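Local atomic coordinates of polyketide Synthase III (Ectocarpus siliculosus, PDB entry 4B0N), a protein that probably acts as an acyltransferase of the chalcone/stilbene synthase family, a type III polyketide synthase that serves phlorotannin monomer biosynthesis in a brown alga. Residues Y42-P53 with D245-A255; V325-G333 with S369-V377. All blocks are in the same frame, centred on the assembly; numbering follows the deposited sequence.

Interaction 1: Y42-P53 with D245-A255; sequences YPVIAGMAIGNP and DGCAAAVLKGA
Strands 42-51 and 245-255 run antiparallel, their axes at 139°, and backbone bonds tie them from Tyr42 with Ala255 to Gly51 with Cys247. A beta bulge breaks the register: Ala46 and Gly47 both face Val251, which accepts from Ala46 N at its O (2.8 Å) and gives its N to Gly47 O (2.8 Å). The methyl of Ala46, the extra residue, packs on the Lys253 chain, its CB 4.0 Å from Lys253 CD. CG of Lys253 sits between the backbone N and the carbonyl carbon (chi1 62°); this torsion, with the chain extended beyond CG, lays the methylenes alongside Val44, with CE 3.9 Å from Val44 CB. An alanine in place of Lys253 would probably strip Val44 and the Ala46 methyl of the methylenes that cover them on this side. Opposite Met48 and Ile50 stand Ala250 and Ala248; the thioether bends at chi3 (-85°) and lays Met48 CE 3.8 Å from Ala250 CB. The small residues probably make room for helix 369-385, whose Met371 rests on Ala248. At the far end the Pro53 and Asp245 side chains cross at about a right angle, while the Asp245 carboxylate is bonded to Ser225, close to bound arachidonic acid. The contact thus joins an outermost strand to its sheet through peptide polarity, leaving mostly apolar side chains, and the methylenes of Lys253, to pack on the faces.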
ATOM      1  N   TYR A  42       0.883 -10.798  22.675  1.00 42.37           N
ATOM      2  CA  TYR A  42       0.791 -11.537  21.419  1.00 41.88           C
ATOM      3  C   TYR A  42      -0.388 -11.067  20.568  1.00 40.66           C
ATOM      4  O   TYR A  42      -1.451 -10.760  21.106  1.00 40.80           O
ATOM      5  CB  TYR A  42       0.637 -13.034  21.700  1.00 42.86           C
ATOM      6  CG  TYR A  42       1.826 -13.684  22.373  1.00 43.92           C
ATOM      7  CD1 TYR A  42       2.937 -14.087  21.630  1.00 44.19           C
ATOM      8  CD2 TYR A  42       1.833 -13.916  23.750  1.00 44.52           C
ATOM      9  CE1 TYR A  42       4.026 -14.692  22.240  1.00 44.88           C
ATOM     10  CE2 TYR A  42       2.917 -14.520  24.370  1.00 45.04           C
ATOM     11  CZ  TYR A  42       4.008 -14.907  23.610  1.00 45.28           C
ATOM     12  OH  TYR A  42       5.086 -15.506  24.213  1.00 46.01           O
ATOM     13  N   PRO A  43      -0.203 -11.008  19.235  1.00 39.56           N
ATOM     14  CA  PRO A  43      -1.335 -10.716  18.356  1.00 38.98           C
ATOM     15  C   PRO A  43      -2.223 -11.939  18.135  1.00 38.64           C
ATOM     16  O   PRO A  43      -1.722 -13.031  17.853  1.00 38.78           O
ATOM     17  CB  PRO A  43      -0.673 -10.271  17.048  1.00 38.58           C
ATOM     18  CG  PRO A  43       0.678 -10.882  17.069  1.00 38.78           C
ATOM     19  CD  PRO A  43       1.076 -11.059  18.505  1.00 39.31           C
ATOM     20  N   VAL A  44      -3.532 -11.746  18.287  1.00 38.39           N
ATOM     21  CA  VAL A  44      -4.512 -12.820  18.111  1.00 38.18           C
ATOM     22  C   VAL A  44      -5.628 -12.374  17.173  1.00 37.55           C
ATOM     23  O   VAL A  44      -6.107 -11.240  17.259  1.00 37.41           O
ATOM     24  CB  VAL A  44      -5.159 -13.254  19.453  1.00 38.64           C
ATOM     25  CG1 VAL A  44      -6.006 -14.503  19.254  1.00 38.84           C
ATOM     26  CG2 VAL A  44      -4.109 -13.508  20.527  1.00 38.95           C
ATOM     27  N   ILE A  45      -6.037 -13.275  16.284  1.00 37.01           N
ATOM     28  CA  ILE A  45      -7.220 -13.065  15.453  1.00 36.26           C
ATOM     29  C   ILE A  45      -8.469 -13.262  16.316  1.00 36.25           C
ATOM     30  O   ILE A  45      -8.800 -14.387  16.705  1.00 36.36           O
ATOM     31  CB  ILE A  45      -7.228 -14.001  14.219  1.00 35.99           C
ATOM     32  CG1 ILE A  45      -6.027 -13.696  13.315  1.00 35.46           C
ATOM     33  CG2 ILE A  45      -8.532 -13.863  13.439  1.00 35.74           C
ATOM     34  CD1 ILE A  45      -5.622 -14.835  12.404  1.00 35.35           C
ATOM     35  N   ALA A  46      -9.140 -12.156  16.628  1.00 36.04           N
ATOM     36  CA  ALA A  46     -10.328 -12.164  17.487  1.00 36.36           C
ATOM     37  C   ALA A  46     -11.618 -12.470  16.717  1.00 36.32           C
ATOM     38  O   ALA A  46     -12.559 -13.045  17.268  1.00 36.65           O
ATOM     39  CB  ALA A  46     -10.450 -10.842  18.234  1.00 36.19           C
ATOM     40  N   GLY A  47     -11.653 -12.082  15.447  1.00 35.92           N
ATOM     41  CA  GLY A  47     -12.791 -12.353  14.581  1.00 36.00           C
ATOM     42  C   GLY A  47     -12.355 -12.482  13.139  1.00 35.81           C
ATOM     43  O   GLY A  47     -11.446 -11.784  12.691  1.00 35.44           O
ATOM     44  N   MET A  48     -13.006 -13.384  12.415  1.00 36.25           N
ATOM     45  CA  MET A  48     -12.697 -13.615  11.010  1.00 36.40           C
ATOM     46  C   MET A  48     -13.976 -13.867  10.217  1.00 36.68           C
ATOM     47  O   MET A  48     -14.886 -14.552  10.688  1.00 37.31           O
ATOM     48  CB  MET A  48     -11.728 -14.795  10.871  1.00 36.80           C
ATOM     49  CG  MET A  48     -11.294 -15.107   9.446  1.00 36.95           C
ATOM     50  SD  MET A  48      -9.780 -16.084   9.363  1.00 37.08           S
ATOM     51  CE  MET A  48      -8.552 -14.785   9.471  1.00 36.77           C
ATOM     52  N   ALA A  49     -14.042 -13.295   9.019  1.00 36.46           N
ATOM     53  CA  ALA A  49     -15.162 -13.533   8.113  1.00 36.55           C
ATOM     54  C   ALA A  49     -14.687 -13.674   6.674  1.00 36.31           C
ATOM     55  O   ALA A  49     -13.797 -12.946   6.228  1.00 35.91           O
ATOM     56  CB  ALA A  49     -16.196 -12.422   8.230  1.00 36.43           C
ATOM     57  N   ILE A  50     -15.278 -14.629   5.965  1.00 36.53           N
ATOM     58  CA  ILE A  50     -15.053 -14.789   4.527  1.00 36.41           C
ATOM     59  C   ILE A  50     -16.257 -14.264   3.747  1.00 36.22           C
ATOM     60  O   ILE A  50     -17.367 -14.183   4.277  1.00 36.11           O
ATOM     61  CB  ILE A  50     -14.747 -16.256   4.133  1.00 36.60           C
ATOM     62  CG1 ILE A  50     -15.849 -17.205   4.633  1.00 36.93           C
ATOM     63  CG2 ILE A  50     -13.370 -16.663   4.647  1.00 36.39           C
ATOM     64  CD1 ILE A  50     -15.878 -18.556   3.947  1.00 37.22           C
ATOM     65  N   GLY A  51     -16.025 -13.904   2.489  1.00 36.03           N
ATOM     66  CA  GLY A  51     -17.073 -13.344   1.646  1.00 36.16           C
ATOM     67  C   GLY A  51     -16.798 -13.525   0.169  1.00 36.17           C
ATOM     68  O   GLY A  51     -15.649 -13.669  -0.253  1.00 35.92           O
ATOM     69  N   ASN A  52     -17.866 -13.515  -0.617  1.00 36.57           N
ATOM     70  CA  ASN A  52     -17.768 -13.701  -2.058  1.00 36.67           C
ATOM     71  C   ASN A  52     -18.732 -12.813  -2.834  1.00 36.99           C
ATOM     72  O   ASN A  52     -19.778 -12.420  -2.305  1.00 37.39           O
ATOM     73  CB  ASN A  52     -18.004 -15.168  -2.415  1.00 36.80           C
ATOM     74  CG  ASN A  52     -16.819 -16.037  -2.077  1.00 36.48           C
ATOM     75  OD1 ASN A  52     -15.692 -15.732  -2.453  1.00 35.97           O
ATOM     76  ND2 ASN A  52     -17.064 -17.120  -1.355  1.00 36.87           N
ATOM     77  N   PRO A  53     -18.381 -12.479  -4.091  1.00 37.04           N
ATOM     78  CA  PRO A  53     -19.320 -11.757  -4.943  1.00 37.21           C
ATOM     79  C   PRO A  53     -20.531 -12.613  -5.329  1.00 37.70           C
ATOM     80  O   PRO A  53     -20.619 -13.787  -4.952  1.00 37.66           O
ATOM     81  CB  PRO A  53     -18.480 -11.406  -6.175  1.00 36.96           C
ATOM     82  CG  PRO A  53     -17.386 -12.415  -6.188  1.00 36.88           C
ATOM     83  CD  PRO A  53     -17.070 -12.652  -4.745  1.00 36.78           C
ATOM     84  N   ASP A 245     -12.743 -13.981  -7.840  1.00 34.10           N
ATOM     85  CA  ASP A 245     -13.067 -12.884  -6.927  1.00 33.62           C
ATOM     86  C   ASP A 245     -13.372 -13.380  -5.517  1.00 33.34           C
ATOM     87  O   ASP A 245     -14.011 -14.422  -5.343  1.00 33.63           O
ATOM     88  CB  ASP A 245     -14.265 -12.090  -7.451  1.00 33.92           C
ATOM     89  CG  ASP A 245     -13.989 -11.399  -8.775  1.00 34.13           C
ATOM     90  OD1 ASP A 245     -13.044 -11.792  -9.492  1.00 34.09           O
ATOM     91  OD2 ASP A 245     -14.731 -10.451  -9.097  1.00 34.33           O
ATOM     92  N   GLY A 246     -12.923 -12.623  -4.516  1.00 32.81           N
ATOM     93  CA  GLY A 246     -13.137 -12.977  -3.110  1.00 32.32           C
ATOM     94  C   GLY A 246     -12.729 -11.914  -2.104  1.00 31.59           C
ATOM     95  O   GLY A 246     -11.981 -10.991  -2.424  1.00 31.34           O
ATOM     96  N   CYS A 247     -13.230 -12.055  -0.879  1.00 31.33           N
ATOM     97  CA  CYS A 247     -12.901 -11.142   0.212  1.00 30.97           C
ATOM     98  C   CYS A 247     -12.863 -11.847   1.569  1.00 30.66           C
ATOM     99  O   CYS A 247     -13.685 -12.719   1.862  1.00 30.53           O
ATOM    100  CB  CYS A 247     -13.884  -9.970   0.251  1.00 31.24           C
ATOM    101  SG  CYS A 247     -13.656  -8.836   1.642  1.00 31.50           S
ATOM    102  N   ALA A 248     -11.896 -11.452   2.391  1.00 30.43           N
ATOM    103  CA  ALA A 248     -11.745 -11.987   3.738  1.00 30.53           C
ATOM    104  C   ALA A 248     -11.212 -10.916   4.673  1.00 30.30           C
ATOM    105  O   ALA A 248     -10.359 -10.115   4.288  1.00 30.16           O
ATOM    106  CB  ALA A 248     -10.825 -13.196   3.734  1.00 30.59           C
ATOM    107  N   ALA A 249     -11.721 -10.905   5.900  1.00 30.52           N
ATOM    108  CA  ALA A 249     -11.318  -9.914   6.892  1.00 30.63           C
ATOM    109  C   ALA A 249     -10.926 -10.562   8.216  1.00 30.86           C
ATOM    110  O   ALA A 249     -11.360 -11.673   8.534  1.00 31.23           O
ATOM    111  CB  ALA A 249     -12.422  -8.891   7.101  1.00 30.71           C
ATOM    112  N   ALA A 250     -10.097  -9.857   8.979  1.00 30.95           N
ATOM    113  CA  ALA A 250      -9.632 -10.337  10.275  1.00 31.27           C
ATOM    114  C   ALA A 250      -9.483  -9.182  11.253  1.00 31.49           C
ATOM    115  O   ALA A 250      -8.901  -8.145  10.923  1.00 31.46           O
ATOM    116  CB  ALA A 250      -8.314 -11.082  10.127  1.00 31.03           C
ATOM    117  N   VAL A 251     -10.027  -9.360  12.452  1.00 31.89           N
ATOM    118  CA  VAL A 251      -9.840  -8.399  13.529  1.00 32.15           C
ATOM    119  C   VAL A 251      -8.719  -8.912  14.421  1.00 32.35           C
ATOM    120  O   VAL A 251      -8.647 -10.107  14.714  1.00 32.29           O
ATOM    121  CB  VAL A 251     -11.125  -8.183  14.353  1.00 32.42           C
ATOM    122  CG1 VAL A 251     -10.945  -7.031  15.332  1.00 32.60           C
ATOM    123  CG2 VAL A 251     -12.310  -7.913  13.437  1.00 32.39           C
ATOM    124  N   LEU A 252      -7.842  -8.007  14.840  1.00 32.64           N
ATOM    125  CA  LEU A 252      -6.669  -8.391  15.606  1.00 33.06           C
ATOM    126  C   LEU A 252      -6.571  -7.672  16.937  1.00 33.67           C
ATOM    127  O   LEU A 252      -6.700  -6.449  17.010  1.00 33.57           O
ATOM    128  CB  LEU A 252      -5.406  -8.186  14.774  1.00 32.82           C
ATOM    129  CG  LEU A 252      -5.136  -9.371  13.845  1.00 32.75           C
ATOM    130  CD1 LEU A 252      -4.931  -8.924  12.410  1.00 32.60           C
ATOM    131  CD2 LEU A 252      -3.965 -10.201  14.348  1.00 32.98           C
ATOM    132  N   LYS A 253      -6.353  -8.463  17.985  1.00 34.54           N
ATOM    133  CA  LYS A 253      -6.151  -7.961  19.341  1.00 35.37           C
ATOM    134  C   LYS A 253      -4.746  -8.296  19.844  1.00 35.80           C
ATOM    135  O   LYS A 253      -4.093  -9.205  19.326  1.00 35.56           O
ATOM    136  CB  LYS A 253      -7.208  -8.533  20.294  1.00 35.67           C
ATOM    137  CG  LYS A 253      -7.188 -10.048  20.434  1.00 35.86           C
ATOM    138  CD  LYS A 253      -8.164 -10.523  21.498  1.00 36.29           C
ATOM    139  CE  LYS A 253      -8.228 -12.042  21.530  1.00 36.43           C
ATOM    140  NZ  LYS A 253      -9.118 -12.540  22.615  1.00 36.86           N
ATOM    141  N   GLY A 254      -4.290  -7.545  20.844  1.00 36.53           N
ATOM    142  CA  GLY A 254      -3.025  -7.817  21.524  1.00 37.09           C
ATOM    143  C   GLY A 254      -3.282  -8.276  22.948  1.00 37.89           C
ATOM    144  O   GLY A 254      -3.648  -7.474  23.813  1.00 38.09           O
ATOM    145  N   ALA A 255      -3.083  -9.568  23.195  1.00 38.26           N
ATOM    146  CA  ALA A 255      -3.439 -10.175  24.475  1.00 39.04           C
ATOM    147  C   ALA A 255      -2.242 -10.735  25.233  1.00 39.53           C
ATOM    148  O   ALA A 255      -1.259 -11.163  24.628  1.00 39.43           O
ATOM    149  CB  ALA A 255      -4.481 -11.261  24.260  1.00 39.39           C
TER

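Interaction 2: V325-G333 with S369-V377; sequences VDFWCVHPG and SVMFVLSRV
Phe327 and Cys329 reach helix 369-377 through different first torsions: the phenyl CG lies between its backbone N and carbonyl carbon (chi1 64°), whereas SG swings anti to the carbonyl carbon (chi1 -72°). The phenyl ring thereby presents a face to Val377, whose CG1 stands 3.7 Å from the ring centroid, only 18° off the normal, a CH-pi contact. The other branch of this forked valine, CG2, serves the neighbouring residue and lies 3.8 Å from Cys329 SG. A compact, polarisable thiol suits this place, because the helix backbone comes near: SG is 3.8 Å from Leu374 CA and also touches Leu374 CD2 and Val373 CG1. Val373 is likewise divided, its CG2 meeting the Pro332 ring at CD, 3.8 Å away. That proline centres an inverse gamma turn, closed by Gly333 N on His331 O, which bends the chain at Pro332. Here the His331 ring meets the helix start, with ND1 3.7 Å from Val370 CG2, the two side chains crossing at about a right angle. Ser369, whose OG bonds to Met365 N, offers its CB to His331 and Pro332 instead. His331 also touches Cys194 and Asn364, a grouping consistent with the Cys-His-Asn triad of type III polyketide synthases, and arachidonic acid is bound nearby. Within the fold, helix 369-385 belongs to the beta-alpha-beta crossover from strand 327-330 to its parallel neighbour 394-401, while helix 353-362 packs against Val373 and Val377.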
ATOM      1  N   VAL A 325       4.576 -29.288  13.435  1.00 46.63           N
ATOM      2  CA  VAL A 325       3.493 -28.500  12.833  1.00 46.23           C
ATOM      3  C   VAL A 325       2.231 -29.337  12.591  1.00 46.37           C
ATOM      4  O   VAL A 325       2.263 -30.344  11.880  1.00 46.73           O
ATOM      5  CB  VAL A 325       3.944 -27.816  11.519  1.00 46.01           C
ATOM      6  CG1 VAL A 325       2.838 -26.929  10.965  1.00 45.00           C
ATOM      7  CG2 VAL A 325       5.210 -26.998  11.744  1.00 45.99           C
ATOM      8  N   ASP A 326       1.124 -28.896  13.189  1.00 45.96           N
ATOM      9  CA  ASP A 326      -0.167 -29.587  13.105  1.00 45.96           C
ATOM     10  C   ASP A 326      -0.928 -29.248  11.829  1.00 45.62           C
ATOM     11  O   ASP A 326      -1.496 -30.135  11.190  1.00 46.30           O
ATOM     12  CB  ASP A 326      -1.043 -29.243  14.312  1.00 45.63           C
ATOM     13  CG  ASP A 326      -0.408 -29.628  15.630  1.00 46.16           C
ATOM     14  OD1 ASP A 326       0.748 -30.100  15.640  1.00 46.74           O
ATOM     15  OD2 ASP A 326      -1.076 -29.454  16.668  1.00 46.28           O
ATOM     16  N   PHE A 327      -0.956 -27.962  11.476  1.00 44.65           N
ATOM     17  CA  PHE A 327      -1.634 -27.520  10.258  1.00 44.04           C
ATOM     18  C   PHE A 327      -0.767 -26.655   9.345  1.00 43.46           C
ATOM     19  O   PHE A 327      -0.045 -25.771   9.807  1.00 43.03           O
ATOM     20  CB  PHE A 327      -2.973 -26.833  10.570  1.00 43.69           C
ATOM     21  CG  PHE A 327      -2.856 -25.553  11.361  1.00 43.09           C
ATOM     22  CD1 PHE A 327      -2.797 -25.578  12.753  1.00 43.16           C
ATOM     23  CD2 PHE A 327      -2.853 -24.317  10.717  1.00 42.40           C
ATOM     24  CE1 PHE A 327      -2.711 -24.400  13.484  1.00 42.56           C
ATOM     25  CE2 PHE A 327      -2.765 -23.137  11.443  1.00 41.86           C
ATOM     26  CZ  PHE A 327      -2.697 -23.177  12.828  1.00 41.90           C
ATOM     27  N   TRP A 328      -0.840 -26.932   8.048  1.00 43.36           N
ATOM     28  CA  TRP A 328      -0.139 -26.141   7.048  1.00 42.98           C
ATOM     29  C   TRP A 328      -1.145 -25.458   6.174  1.00 42.56           C
ATOM     30  O   TRP A 328      -2.006 -26.111   5.579  1.00 42.72           O
ATOM     31  CB  TRP A 328       0.776 -27.016   6.199  1.00 43.49           C
ATOM     32  CG  TRP A 328       1.890 -27.700   6.958  1.00 43.92           C
ATOM     33  CD1 TRP A 328       1.818 -28.879   7.694  1.00 44.64           C
ATOM     34  CD2 TRP A 328       3.296 -27.277   7.058  1.00 44.00           C
ATOM     35  NE1 TRP A 328       3.040 -29.198   8.235  1.00 45.05           N
ATOM     36  CE2 TRP A 328       3.970 -28.283   7.892  1.00 44.67           C
ATOM     37  CE3 TRP A 328       4.036 -26.206   6.566  1.00 43.55           C
ATOM     38  CZ2 TRP A 328       5.319 -28.197   8.203  1.00 44.77           C
ATOM     39  CZ3 TRP A 328       5.398 -26.133   6.887  1.00 43.81           C
ATOM     40  CH2 TRP A 328       6.021 -27.104   7.687  1.00 44.27           C
ATOM     41  N   CYS A 329      -1.055 -24.134   6.102  1.00 42.11           N
ATOM     42  CA  CYS A 329      -1.942 -23.350   5.250  1.00 41.83           C
ATOM     43  C   CYS A 329      -1.203 -22.822   4.024  1.00 41.71           C
ATOM     44  O   CYS A 329      -0.688 -21.704   4.021  1.00 41.41           O
ATOM     45  CB  CYS A 329      -2.593 -22.215   6.040  1.00 41.36           C
ATOM     46  SG  CYS A 329      -3.862 -22.768   7.201  1.00 42.36           S
ATOM     47  N   VAL A 330      -1.148 -23.649   2.987  1.00 42.51           N
ATOM     48  CA  VAL A 330      -0.479 -23.290   1.741  1.00 43.10           C
ATOM     49  C   VAL A 330      -1.432 -22.490   0.859  1.00 43.05           C
ATOM     50  O   VAL A 330      -2.623 -22.802   0.776  1.00 43.33           O
ATOM     51  CB  VAL A 330       0.018 -24.537   0.973  1.00 43.67           C
ATOM     52  CG1 VAL A 330       0.845 -24.132  -0.239  1.00 43.68           C
ATOM     53  CG2 VAL A 330       0.835 -25.440   1.884  1.00 44.08           C
ATOM     54  N   HIS A 331      -0.894 -21.457   0.211  1.00 42.89           N
ATOM     55  CA  HIS A 331      -1.651 -20.613  -0.706  1.00 42.82           C
ATOM     56  C   HIS A 331      -2.097 -21.388  -1.925  1.00 43.24           C
ATOM     57  O   HIS A 331      -1.260 -21.857  -2.705  1.00 43.69           O
ATOM     58  CB  HIS A 331      -0.818 -19.393  -1.096  1.00 42.50           C
ATOM     59  CG  HIS A 331      -1.388 -18.604  -2.249  1.00 42.56           C
ATOM     60  ND1 HIS A 331      -2.476 -17.823  -2.125  1.00 42.28           N
ATOM     61  CD2 HIS A 331      -0.973 -18.497  -3.576  1.00 42.92           C
ATOM     62  CE1 HIS A 331      -2.751 -17.248  -3.310  1.00 42.26           C
ATOM     63  NE2 HIS A 331      -1.830 -17.662  -4.198  1.00 42.80           N
ATOM     64  N   PRO A 332      -3.426 -21.543  -2.102  1.00 43.10           N
ATOM     65  CA  PRO A 332      -3.978 -22.286  -3.238  1.00 43.70           C
ATOM     66  C   PRO A 332      -3.942 -21.465  -4.528  1.00 43.82           C
ATOM     67  O   PRO A 332      -4.985 -21.037  -5.028  1.00 43.35           O
ATOM     68  CB  PRO A 332      -5.418 -22.566  -2.802  1.00 43.46           C
ATOM     69  CG  PRO A 332      -5.762 -21.445  -1.886  1.00 42.73           C
ATOM     70  CD  PRO A 332      -4.484 -20.999  -1.229  1.00 42.63           C
ATOM     71  N   GLY A 333      -2.738 -21.256  -5.054  1.00 44.73           N
ATOM     72  CA  GLY A 333      -2.531 -20.421  -6.237  1.00 45.12           C
ATOM     73  C   GLY A 333      -2.707 -21.159  -7.549  1.00 45.99           C
ATOM     74  O   GLY A 333      -2.721 -20.546  -8.617  1.00 46.12           O
ATOM     75  N   SER A 369      -7.145 -15.699  -0.361  1.00 33.15           N
ATOM     76  CA  SER A 369      -7.112 -17.158  -0.508  1.00 33.34           C
ATOM     77  C   SER A 369      -6.517 -17.862   0.707  1.00 33.33           C
ATOM     78  O   SER A 369      -7.066 -18.856   1.179  1.00 33.47           O
ATOM     79  CB  SER A 369      -6.364 -17.556  -1.779  1.00 33.72           C
ATOM     80  OG  SER A 369      -7.007 -17.027  -2.925  1.00 34.01           O
ATOM     81  N   VAL A 370      -5.407 -17.322   1.210  1.00 33.25           N
ATOM     82  CA  VAL A 370      -4.732 -17.820   2.412  1.00 33.38           C
ATOM     83  C   VAL A 370      -5.662 -17.775   3.627  1.00 33.24           C
ATOM     84  O   VAL A 370      -5.670 -18.701   4.438  1.00 33.32           O
ATOM     85  CB  VAL A 370      -3.443 -17.014   2.719  1.00 33.54           C
ATOM     86  CG1 VAL A 370      -2.542 -17.772   3.685  1.00 33.90           C
ATOM     87  CG2 VAL A 370      -2.678 -16.702   1.440  1.00 33.68           C
ATOM     88  N   MET A 371      -6.441 -16.696   3.735  1.00 33.10           N
ATOM     89  CA  MET A 371      -7.408 -16.508   4.823  1.00 33.28           C
ATOM     90  C   MET A 371      -8.558 -17.513   4.729  1.00 33.57           C
ATOM     91  O   MET A 371      -9.126 -17.908   5.744  1.00 33.68           O
ATOM     92  CB  MET A 371      -7.994 -15.093   4.799  1.00 33.18           C
ATOM     93  CG  MET A 371      -7.040 -13.977   4.406  1.00 33.20           C
ATOM     94  SD  MET A 371      -6.582 -12.895   5.770  1.00 33.79           S
ATOM     95  CE  MET A 371      -8.072 -11.927   5.997  1.00 32.83           C
ATOM     96  N   PHE A 372      -8.915 -17.903   3.509  1.00 33.77           N
ATOM     97  CA  PHE A 372      -9.956 -18.903   3.300  1.00 34.45           C
ATOM     98  C   PHE A 372      -9.507 -20.273   3.818  1.00 35.07           C
ATOM     99  O   PHE A 372     -10.254 -20.941   4.535  1.00 35.62           O
ATOM    100  CB  PHE A 372     -10.356 -18.979   1.820  1.00 34.47           C
ATOM    101  CG  PHE A 372     -11.385 -17.959   1.407  1.00 34.08           C
ATOM    102  CD1 PHE A 372     -11.042 -16.619   1.258  1.00 33.79           C
ATOM    103  CD2 PHE A 372     -12.693 -18.344   1.144  1.00 34.27           C
ATOM    104  CE1 PHE A 372     -11.988 -15.681   0.872  1.00 33.63           C
ATOM    105  CE2 PHE A 372     -13.643 -17.411   0.753  1.00 34.11           C
ATOM    106  CZ  PHE A 372     -13.292 -16.078   0.620  1.00 33.74           C
ATOM    107  N   VAL A 373      -8.289 -20.679   3.454  1.00 35.20           N
ATOM    108  CA  VAL A 373      -7.689 -21.923   3.945  1.00 35.79           C
ATOM    109  C   VAL A 373      -7.567 -21.862   5.465  1.00 35.83           C
ATOM    110  O   VAL A 373      -7.978 -22.784   6.170  1.00 36.35           O
ATOM    111  CB  VAL A 373      -6.288 -22.172   3.339  1.00 36.14           C
ATOM    112  CG1 VAL A 373      -5.705 -23.485   3.843  1.00 36.72           C
ATOM    113  CG2 VAL A 373      -6.341 -22.168   1.817  1.00 36.36           C
ATOM    114  N   LEU A 374      -7.005 -20.758   5.952  1.00 35.42           N
ATOM    115  CA  LEU A 374      -6.850 -20.508   7.377  1.00 35.36           C
ATOM    116  C   LEU A 374      -8.195 -20.606   8.098  1.00 35.47           C
ATOM    117  O   LEU A 374      -8.294 -21.234   9.152  1.00 35.70           O
ATOM    118  CB  LEU A 374      -6.202 -19.133   7.584  1.00 34.98           C
ATOM    119  CG  LEU A 374      -5.534 -18.692   8.894  1.00 35.13           C
ATOM    120  CD1 LEU A 374      -6.521 -17.945   9.780  1.00 35.14           C
ATOM    121  CD2 LEU A 374      -4.847 -19.832   9.646  1.00 35.19           C
ATOM    122  N   SER A 375      -9.230 -20.009   7.507  1.00 35.64           N
ATOM    123  CA  SER A 375     -10.584 -20.052   8.065  1.00 36.06           C
ATOM    124  C   SER A 375     -11.311 -21.347   7.702  1.00 36.85           C
ATOM    125  O   SER A 375     -12.536 -21.360   7.533  1.00 37.35           O
ATOM    126  CB  SER A 375     -11.404 -18.835   7.623  1.00 35.67           C
ATOM    127  OG  SER A 375     -12.699 -18.854   8.200  1.00 35.61           O
ATOM    128  N   ARG A 376     -10.545 -22.427   7.572  1.00 37.18           N
ATOM    129  CA  ARG A 376     -11.086 -23.777   7.475  1.00 37.65           C
ATOM    130  C   ARG A 376     -10.528 -24.567   8.644  1.00 37.99           C
ATOM    131  O   ARG A 376     -11.231 -25.380   9.248  1.00 38.57           O
ATOM    132  CB  ARG A 376     -10.683 -24.441   6.164  1.00 37.91           C
ATOM    133  CG  ARG A 376     -11.511 -24.023   4.964  1.00 37.97           C
ATOM    134  CD  ARG A 376     -11.153 -24.867   3.749  1.00 38.56           C
ATOM    135  NE  ARG A 376     -11.309 -26.299   4.003  1.00 39.27           N
ATOM    136  CZ  ARG A 376     -12.438 -26.980   3.821  1.00 39.80           C
ATOM    137  NH1 ARG A 376     -13.529 -26.364   3.377  1.00 39.58           N
ATOM    138  NH2 ARG A 376     -12.477 -28.281   4.083  1.00 40.39           N
ATOM    139  N   VAL A 377      -9.255 -24.306   8.948  1.00 37.69           N
ATOM    140  CA  VAL A 377      -8.556 -24.888  10.089  1.00 37.81           C
ATOM    141  C   VAL A 377      -9.198 -24.421  11.394  1.00 37.81           C
ATOM    142  O   VAL A 377      -9.383 -25.210  12.323  1.00 37.98           O
ATOM    143  CB  VAL A 377      -7.060 -24.501  10.070  1.00 37.66           C
ATOM    144  CG1 VAL A 377      -6.361 -24.940  11.348  1.00 38.32           C
ATOM    145  CG2 VAL A 377      -6.369 -25.101   8.855  1.00 37.84           C
TER

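How the interactions relate
Interaction 1 closes before interaction 2 opens along the chain, the first lying in the N-terminal and the second in the C-terminal chalcone/stilbene synthase region, yet their centres are only about 13 Å apart. Each belongs to a different mixed sheet, and helix 369-385 lies between the two. While one side of this helix packs on strand 327-330, Met371, Phe372 and Ser375 turn to strands 42-51 and 245-255; Met371 CE, for example, packs against Ala248 O. This is the layered arrangement of the thiolase fold, with helices buried between two sheets. The helix thus touches both sheets and joins the two regions through packing, and the ends at Asp245 and His331 both lie near the bound arachidonic acid.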